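Local coordinates for FERM, RhoGEF and pleckstrin domain protein 2 (Danio rerio, PDB 6D21), which probably acts as a guanine nucleotide exchange factor for RAC1, with likely roles in semaphorin responses and actin remodelling, its FERM domain being the part crystallised here, at residues F84-Y98 and D176-G190. Residues are numbered along the deposited sequence; the frame is centred on the assembly and turned at random.
Sequences FPPDPGQLQEEFTRY and DFQVLEIARKLEMFG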
loop_
_atom_site.group_PDB
_atom_site.type_symbol
_atom_site.label_atom_id
_atom_site.label_comp_id
_atom_site.label_asym_id
_atom_site.label_seq_id
_atom_site.Cartn_x
_atom_site.Cartn_y
_atom_site.Cartn_z
ATOM N N PHE A 84 -0.254 -7.007 -0.395
ATOM C CA PHE A 84 -0.155 -7.049 -1.846
ATOM C C PHE A 84 0.156 -8.481 -2.298
ATOM O O PHE A 84 1.173 -9.055 -1.903
ATOM C CB PHE A 84 0.935 -6.081 -2.358
ATOM C CG PHE A 84 0.597 -4.613 -2.192
ATOM C CD1 PHE A 84 0.752 -3.984 -0.970
ATOM C CD2 PHE A 84 0.171 -3.862 -3.279
ATOM C CE1 PHE A 84 0.459 -2.626 -0.812
ATOM C CE2 PHE A 84 -0.113 -2.510 -3.148
ATOM C CZ PHE A 84 0.025 -1.886 -1.910
ATOM N N PRO A 85 -0.723 -9.072 -3.119
ATOM C CA PRO A 85 -0.400 -10.423 -3.602
ATOM C C PRO A 85 0.598 -10.339 -4.741
ATOM O O PRO A 85 0.740 -9.270 -5.335
ATOM C CB PRO A 85 -1.749 -10.962 -4.084
ATOM C CG PRO A 85 -2.512 -9.723 -4.513
ATOM C CD PRO A 85 -1.989 -8.564 -3.679
ATOM N N PRO A 86 1.266 -11.454 -5.066
ATOM C CA PRO A 86 2.259 -11.406 -6.137
ATOM C C PRO A 86 1.677 -10.935 -7.474
ATOM O O PRO A 86 2.392 -10.298 -8.236
ATOM C CB PRO A 86 2.761 -12.851 -6.221
ATOM C CG PRO A 86 1.829 -13.653 -5.424
ATOM C CD PRO A 86 1.251 -12.758 -4.388
ATOM N N ASP A 87 0.403 -11.209 -7.750
ATOM C CA ASP A 87 -0.169 -10.759 -9.019
ATOM C C ASP A 87 -1.635 -10.366 -8.888
ATOM O O ASP A 87 -2.533 -11.191 -9.084
ATOM C CB ASP A 87 0.003 -11.852 -10.095
ATOM C CG ASP A 87 -0.566 -11.440 -11.450
ATOM O OD1 ASP A 87 -0.976 -10.264 -11.606
ATOM O OD2 ASP A 87 -0.591 -12.288 -12.368
ATOM N N PRO A 88 -1.885 -9.083 -8.602
ATOM C CA PRO A 88 -3.250 -8.584 -8.411
ATOM C C PRO A 88 -4.106 -8.725 -9.674
ATOM O O PRO A 88 -5.340 -8.728 -9.593
ATOM C CB PRO A 88 -3.047 -7.100 -8.028
ATOM C CG PRO A 88 -1.615 -6.803 -8.241
ATOM C CD PRO A 88 -0.858 -8.086 -8.244
ATOM N N GLY A 89 -3.449 -8.846 -10.824
ATOM C CA GLY A 89 -4.120 -9.130 -12.074
ATOM C C GLY A 89 -4.865 -10.456 -12.017
ATOM O O GLY A 89 -5.770 -10.694 -12.811
ATOM N N GLN A 90 -4.506 -11.318 -11.068
ATOM C CA GLN A 90 -5.189 -12.608 -10.948
ATOM C C GLN A 90 -6.289 -12.601 -9.908
ATOM O O GLN A 90 -6.893 -13.626 -9.639
ATOM C CB GLN A 90 -4.198 -13.714 -10.628
ATOM C CG GLN A 90 -3.359 -14.064 -11.833
ATOM C CD GLN A 90 -2.560 -15.297 -11.618
ATOM O OE1 GLN A 90 -3.114 -16.391 -11.499
ATOM N NE2 GLN A 90 -1.243 -15.145 -11.576
ATOM N N LEU A 91 -6.566 -11.447 -9.328
ATOM C CA LEU A 91 -7.730 -11.346 -8.465
ATOM C C LEU A 91 -8.979 -11.526 -9.308
ATOM O O LEU A 91 -9.034 -11.061 -10.460
ATOM C CB LEU A 91 -7.739 -10.002 -7.734
ATOM C CG LEU A 91 -6.554 -9.872 -6.774
ATOM C CD1 LEU A 91 -6.421 -8.440 -6.262
ATOM C CD2 LEU A 91 -6.716 -10.865 -5.626
ATOM N N GLN A 92 -9.970 -12.200 -8.726
ATOM C CA GLN A 92 -11.161 -12.650 -9.438
ATOM C C GLN A 92 -12.124 -11.545 -9.844
ATOM O O GLN A 92 -12.764 -11.627 -10.892
ATOM C CB GLN A 92 -11.935 -13.660 -8.578
ATOM C CG GLN A 92 -11.217 -14.973 -8.340
ATOM C CD GLN A 92 -10.808 -15.626 -9.633
ATOM O OE1 GLN A 92 -9.645 -15.558 -10.028
ATOM N NE2 GLN A 92 -11.765 -16.246 -10.313
ATOM N N GLU A 93 -12.271 -10.524 -9.005
ATOM C CA GLU A 93 -13.305 -9.532 -9.266
ATOM C C GLU A 93 -12.736 -8.281 -9.934
ATOM O O GLU A 93 -11.675 -7.767 -9.555
ATOM C CB GLU A 93 -14.036 -9.159 -7.967
ATOM C CG GLU A 93 -14.563 -10.350 -7.159
ATOM C CD GLU A 93 -15.587 -11.196 -7.925
ATOM O OE1 GLU A 93 -15.535 -12.443 -7.823
ATOM O OE2 GLU A 93 -16.454 -10.617 -8.613
ATOM N N GLU A 94 -13.468 -7.796 -10.929
ATOM C CA GLU A 94 -13.127 -6.575 -11.628
ATOM C C GLU A 94 -13.000 -5.407 -10.635
ATOM O O GLU A 94 -12.105 -4.584 -10.750
ATOM C CB GLU A 94 -14.193 -6.280 -12.691
ATOM C CG GLU A 94 -13.769 -5.343 -13.794
ATOM C CD GLU A 94 -14.829 -5.237 -14.881
ATOM O OE1 GLU A 94 -15.088 -6.249 -15.567
ATOM O OE2 GLU A 94 -15.419 -4.147 -15.029
ATOM N N PHE A 95 -13.894 -5.354 -9.654
ATOM C CA PHE A 95 -13.883 -4.256 -8.692
ATOM C C PHE A 95 -12.634 -4.287 -7.825
ATOM O O PHE A 95 -12.076 -3.237 -7.484
ATOM C CB PHE A 95 -15.145 -4.310 -7.819
ATOM C CG PHE A 95 -15.229 -3.213 -6.792
ATOM C CD1 PHE A 95 -15.291 -1.886 -7.177
ATOM C CD2 PHE A 95 -15.272 -3.513 -5.443
ATOM C CE1 PHE A 95 -15.376 -0.879 -6.232
ATOM C CE2 PHE A 95 -15.355 -2.503 -4.499
ATOM C CZ PHE A 95 -15.407 -1.195 -4.897
ATOM N N THR A 96 -12.199 -5.486 -7.453
ATOM C CA THR A 96 -10.995 -5.613 -6.637
ATOM C C THR A 96 -9.780 -5.135 -7.408
ATOM O O THR A 96 -8.927 -4.451 -6.857
ATOM C CB THR A 96 -10.747 -7.079 -6.182
ATOM O OG1 THR A 96 -11.950 -7.612 -5.643
ATOM C CG2 THR A 96 -9.660 -7.139 -5.111
ATOM N N ARG A 97 -9.694 -5.520 -8.685
ATOM C CA ARG A 97 -8.588 -5.088 -9.542
ATOM C C ARG A 97 -8.625 -3.582 -9.735
ATOM O O ARG A 97 -7.590 -2.954 -9.802
ATOM C CB ARG A 97 -8.630 -5.786 -10.907
ATOM C CG ARG A 97 -8.347 -7.290 -10.829
ATOM C CD ARG A 97 -8.137 -7.911 -12.218
ATOM N NE ARG A 97 -9.289 -7.722 -13.095
ATOM C CZ ARG A 97 -10.266 -8.609 -13.229
ATOM N NH1 ARG A 97 -10.225 -9.744 -12.547
ATOM N NH2 ARG A 97 -11.271 -8.374 -14.057
ATOM N N TYR A 98 -9.828 -3.024 -9.852
ATOM C CA TYR A 98 -10.012 -1.576 -9.913
ATOM C C TYR A 98 -9.422 -0.882 -8.679
ATOM O O TYR A 98 -8.651 0.080 -8.792
ATOM C CB TYR A 98 -11.504 -1.252 -10.053
ATOM C CG TYR A 98 -11.855 0.218 -9.942
ATOM C CD1 TYR A 98 -11.244 1.168 -10.758
ATOM C CD2 TYR A 98 -12.842 0.655 -9.051
ATOM C CE1 TYR A 98 -11.588 2.529 -10.672
ATOM C CE2 TYR A 98 -13.201 2.017 -8.963
ATOM C CZ TYR A 98 -12.573 2.943 -9.773
ATOM O OH TYR A 98 -12.920 4.280 -9.670
ATOM N N ASP A 176 -7.199 -1.046 -16.233
ATOM C CA ASP A 176 -6.822 -1.458 -14.875
ATOM C C ASP A 176 -5.876 -2.655 -14.920
ATOM O O ASP A 176 -4.918 -2.734 -14.156
ATOM C CB ASP A 176 -8.054 -1.819 -14.034
ATOM C CG ASP A 176 -8.956 -0.619 -13.756
ATOM O OD1 ASP A 176 -8.462 0.524 -13.794
ATOM O OD2 ASP A 176 -10.164 -0.832 -13.484
ATOM N N PHE A 177 -6.166 -3.598 -15.811
ATOM C CA PHE A 177 -5.344 -4.794 -15.920
ATOM C C PHE A 177 -3.901 -4.453 -16.333
ATOM O O PHE A 177 -2.946 -4.988 -15.762
ATOM C CB PHE A 177 -5.963 -5.794 -16.912
ATOM C CG PHE A 177 -5.775 -7.219 -16.501
ATOM C CD1 PHE A 177 -6.796 -7.913 -15.870
ATOM C CD2 PHE A 177 -4.549 -7.850 -16.688
ATOM C CE1 PHE A 177 -6.619 -9.223 -15.465
ATOM C CE2 PHE A 177 -4.355 -9.164 -16.288
ATOM C CZ PHE A 177 -5.394 -9.853 -15.676
ATOM N N GLN A 178 -3.754 -3.560 -17.313
ATOM C CA GLN A 178 -2.433 -3.116 -17.775
ATOM C C GLN A 178 -1.669 -2.423 -16.659
ATOM O O GLN A 178 -0.463 -2.615 -16.499
ATOM C CB GLN A 178 -2.569 -2.159 -18.949
ATOM C CG GLN A 178 -3.316 -2.735 -20.132
ATOM C CD GLN A 178 -2.409 -3.467 -21.073
ATOM O OE1 GLN A 178 -1.589 -4.284 -20.654
ATOM N NE2 GLN A 178 -2.530 -3.164 -22.362
ATOM N N VAL A 179 -2.375 -1.596 -15.893
ATOM C CA VAL A 179 -1.721 -0.904 -14.774
ATOM C C VAL A 179 -1.160 -1.945 -13.803
ATOM O O VAL A 179 -0.013 -1.857 -13.393
ATOM C CB VAL A 179 -2.685 0.032 -14.034
ATOM C CG1 VAL A 179 -2.088 0.462 -12.686
ATOM C CG2 VAL A 179 -3.023 1.211 -14.904
ATOM N N LEU A 180 -1.968 -2.949 -13.461
ATOM C CA LEU A 180 -1.517 -3.977 -12.529
ATOM C C LEU A 180 -0.354 -4.790 -13.088
ATOM O O LEU A 180 0.602 -5.065 -12.371
ATOM C CB LEU A 180 -2.660 -4.918 -12.156
ATOM C CG LEU A 180 -3.840 -4.244 -11.478
ATOM C CD1 LEU A 180 -4.961 -5.250 -11.293
ATOM C CD2 LEU A 180 -3.400 -3.679 -10.166
ATOM N N GLU A 181 -0.441 -5.189 -14.356
ATOM C CA GLU A 181 0.620 -5.995 -14.962
ATOM C C GLU A 181 1.956 -5.248 -15.000
ATOM O O GLU A 181 3.017 -5.850 -14.786
ATOM C CB GLU A 181 0.225 -6.436 -16.376
ATOM C CG GLU A 181 -0.608 -7.694 -16.373
ATOM C CD GLU A 181 -0.088 -8.715 -15.374
ATOM O OE1 GLU A 181 -0.844 -9.075 -14.440
ATOM O OE2 GLU A 181 1.079 -9.146 -15.521
ATOM N N ILE A 182 1.903 -3.943 -15.278
ATOM C CA ILE A 182 3.121 -3.122 -15.294
ATOM C C ILE A 182 3.668 -3.002 -13.874
ATOM O O ILE A 182 4.854 -3.270 -13.609
ATOM C CB ILE A 182 2.862 -1.709 -15.867
ATOM C CG1 ILE A 182 2.517 -1.791 -17.359
ATOM C CG2 ILE A 182 4.072 -0.805 -15.657
ATOM C CD1 ILE A 182 1.886 -0.541 -17.888
ATOM N N ALA A 183 2.783 -2.630 -12.953
ATOM C CA ALA A 183 3.217 -2.281 -11.616
ATOM C C ALA A 183 3.758 -3.487 -10.849
ATOM O O ALA A 183 4.717 -3.367 -10.085
ATOM C CB ALA A 183 2.072 -1.630 -10.847
ATOM N N ARG A 184 3.151 -4.651 -11.043
ATOM C CA ARG A 184 3.558 -5.809 -10.264
ATOM C C ARG A 184 4.990 -6.229 -10.592
ATOM O O ARG A 184 5.587 -7.011 -9.857
ATOM C CB ARG A 184 2.609 -6.982 -10.492
ATOM C CG ARG A 184 2.786 -7.663 -11.836
ATOM C CD ARG A 184 2.377 -9.113 -11.753
ATOM N NE ARG A 184 2.457 -9.764 -13.046
ATOM C CZ ARG A 184 3.442 -10.575 -13.415
ATOM N NH1 ARG A 184 3.426 -11.116 -14.622
ATOM N NH2 ARG A 184 4.439 -10.849 -12.580
ATOM N N LYS A 185 5.542 -5.704 -11.688
ATOM C CA LYS A 185 6.891 -6.078 -12.104
ATOM C C LYS A 185 7.930 -5.059 -11.656
ATOM O O LYS A 185 9.088 -5.143 -12.045
ATOM C CB LYS A 185 6.944 -6.265 -13.631
ATOM C CG LYS A 185 6.167 -7.494 -14.105
ATOM C CD LYS A 185 6.451 -7.834 -15.560
ATOM C CE LYS A 185 5.292 -7.454 -16.469
ATOM N NZ LYS A 185 4.133 -8.375 -16.293
ATOM N N LEU A 186 7.508 -4.089 -10.845
ATOM C CA LEU A 186 8.417 -3.061 -10.345
ATOM C C LEU A 186 8.930 -3.411 -8.960
ATOM O O LEU A 186 8.194 -3.932 -8.124
ATOM C CB LEU A 186 7.725 -1.699 -10.301
ATOM C CG LEU A 186 7.195 -1.260 -11.669
ATOM C CD1 LEU A 186 6.401 0.036 -11.531
ATOM C CD2 LEU A 186 8.372 -1.104 -12.670
ATOM N N GLU A 187 10.195 -3.098 -8.723
ATOM C CA GLU A 187 10.847 -3.402 -7.461
ATOM C C GLU A 187 10.144 -2.766 -6.270
ATOM O O GLU A 187 10.093 -3.351 -5.184
ATOM C CB GLU A 187 12.303 -2.935 -7.514
ATOM C CG GLU A 187 13.153 -3.352 -6.341
ATOM C CD GLU A 187 14.591 -2.888 -6.493
ATOM O OE1 GLU A 187 15.476 -3.754 -6.642
ATOM O OE2 GLU A 187 14.832 -1.660 -6.475
ATOM N N MET A 188 9.588 -1.570 -6.467
ATOM C CA MET A 188 8.957 -0.858 -5.366
ATOM C C MET A 188 7.449 -1.126 -5.185
ATOM O O MET A 188 6.820 -0.525 -4.316
ATOM C CB MET A 188 9.171 0.649 -5.534
ATOM C CG MET A 188 10.632 1.034 -5.379
ATOM S SD MET A 188 11.134 0.762 -3.661
ATOM C CE MET A 188 10.306 2.144 -2.874
ATOM N N PHE A 189 6.874 -1.985 -6.015
ATOM C CA PHE A 189 5.456 -2.305 -5.917
ATOM C C PHE A 189 5.127 -2.944 -4.573
ATOM O O PHE A 189 5.718 -3.957 -4.208
ATOM C CB PHE A 189 5.033 -3.243 -7.046
ATOM C CG PHE A 189 3.607 -3.758 -6.916
ATOM C CD1 PHE A 189 2.525 -2.901 -7.064
ATOM C CD2 PHE A 189 3.359 -5.092 -6.639
ATOM C CE1 PHE A 189 1.221 -3.374 -6.946
ATOM C CE2 PHE A 189 2.052 -5.575 -6.526
ATOM C CZ PHE A 189 0.994 -4.718 -6.685
ATOM N N GLY A 190 4.181 -2.353 -3.850
ATOM C CA GLY A 190 3.749 -2.887 -2.561
ATOM C C GLY A 190 4.746 -2.617 -1.439
ATOM O O GLY A 190 4.535 -3.013 -0.298
HETATM O O HOH W 1 4.845 -8.574 -7.683
HETATM O O HOH W 2 -2.215 -11.680 -14.513
HETATM O O HOH W 3 -11.102 -3.333 -13.165
#
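Phe84 lays one ring face over Gly190, whose CA stands 3.5 Å from the ring centroid and almost on its normal, a CH-pi contact. Its edge, led by CD2, turns to the face of Phe189 in a T-shaped pair with planes at 81°. The Phe189 ring reaches back toward 84-98 because chi1 (173°) sets CG opposite the backbone N; there CZ also meets Pro88 CG at 3.7 Å. Replacing the Phe84 ring by an alanine side chain is likely to open a gap beside Phe189 and leave the CA of Gly190 without its aromatic cover. Leu180 fills the next position with both methyls, CD2 against Pro88 CB and CD1 3.7 Å from Arg97 CB. Phe177 presents a ring face to the CA of Gly89, while the bent chain of Arg97 passes its CD and NE beside CD1 and CE1 of Phe177. The Arg97 guanidinium is tethered by NH1, which donates in the guanidinium plane to Leu91 O at 2.7 Å.

The outer side is polar. Arg184 grips Glu181 OE2 side-on through NE and NH1, and Asp87 OD1 adds a long salt bridge to NE, well out of the guanidinium plane. Asp87 OD1 and Glu181 OE1 lie only 3.1 Å apart; the arginine and a water donating to Asp87 OD2 and Glu181 OE1 probably ease their repulsion. Two more waters bridge Pro86 O to Arg184 O and Glu94 O to Asp176 OD2.

Within the all-helical central lobe of the FERM domain, the contact joins the entry loop and first turn of helix 94-110 to the C-terminal part of helix 172-183 and the loop that follows; the axes of 94-98 and 176-183 lie at 55°. Ile104 of helix 94-110 also touches Leu180, helix 117-132 packs against Ile182, and strands 76-81 and 194-197 flank the contact in sequence.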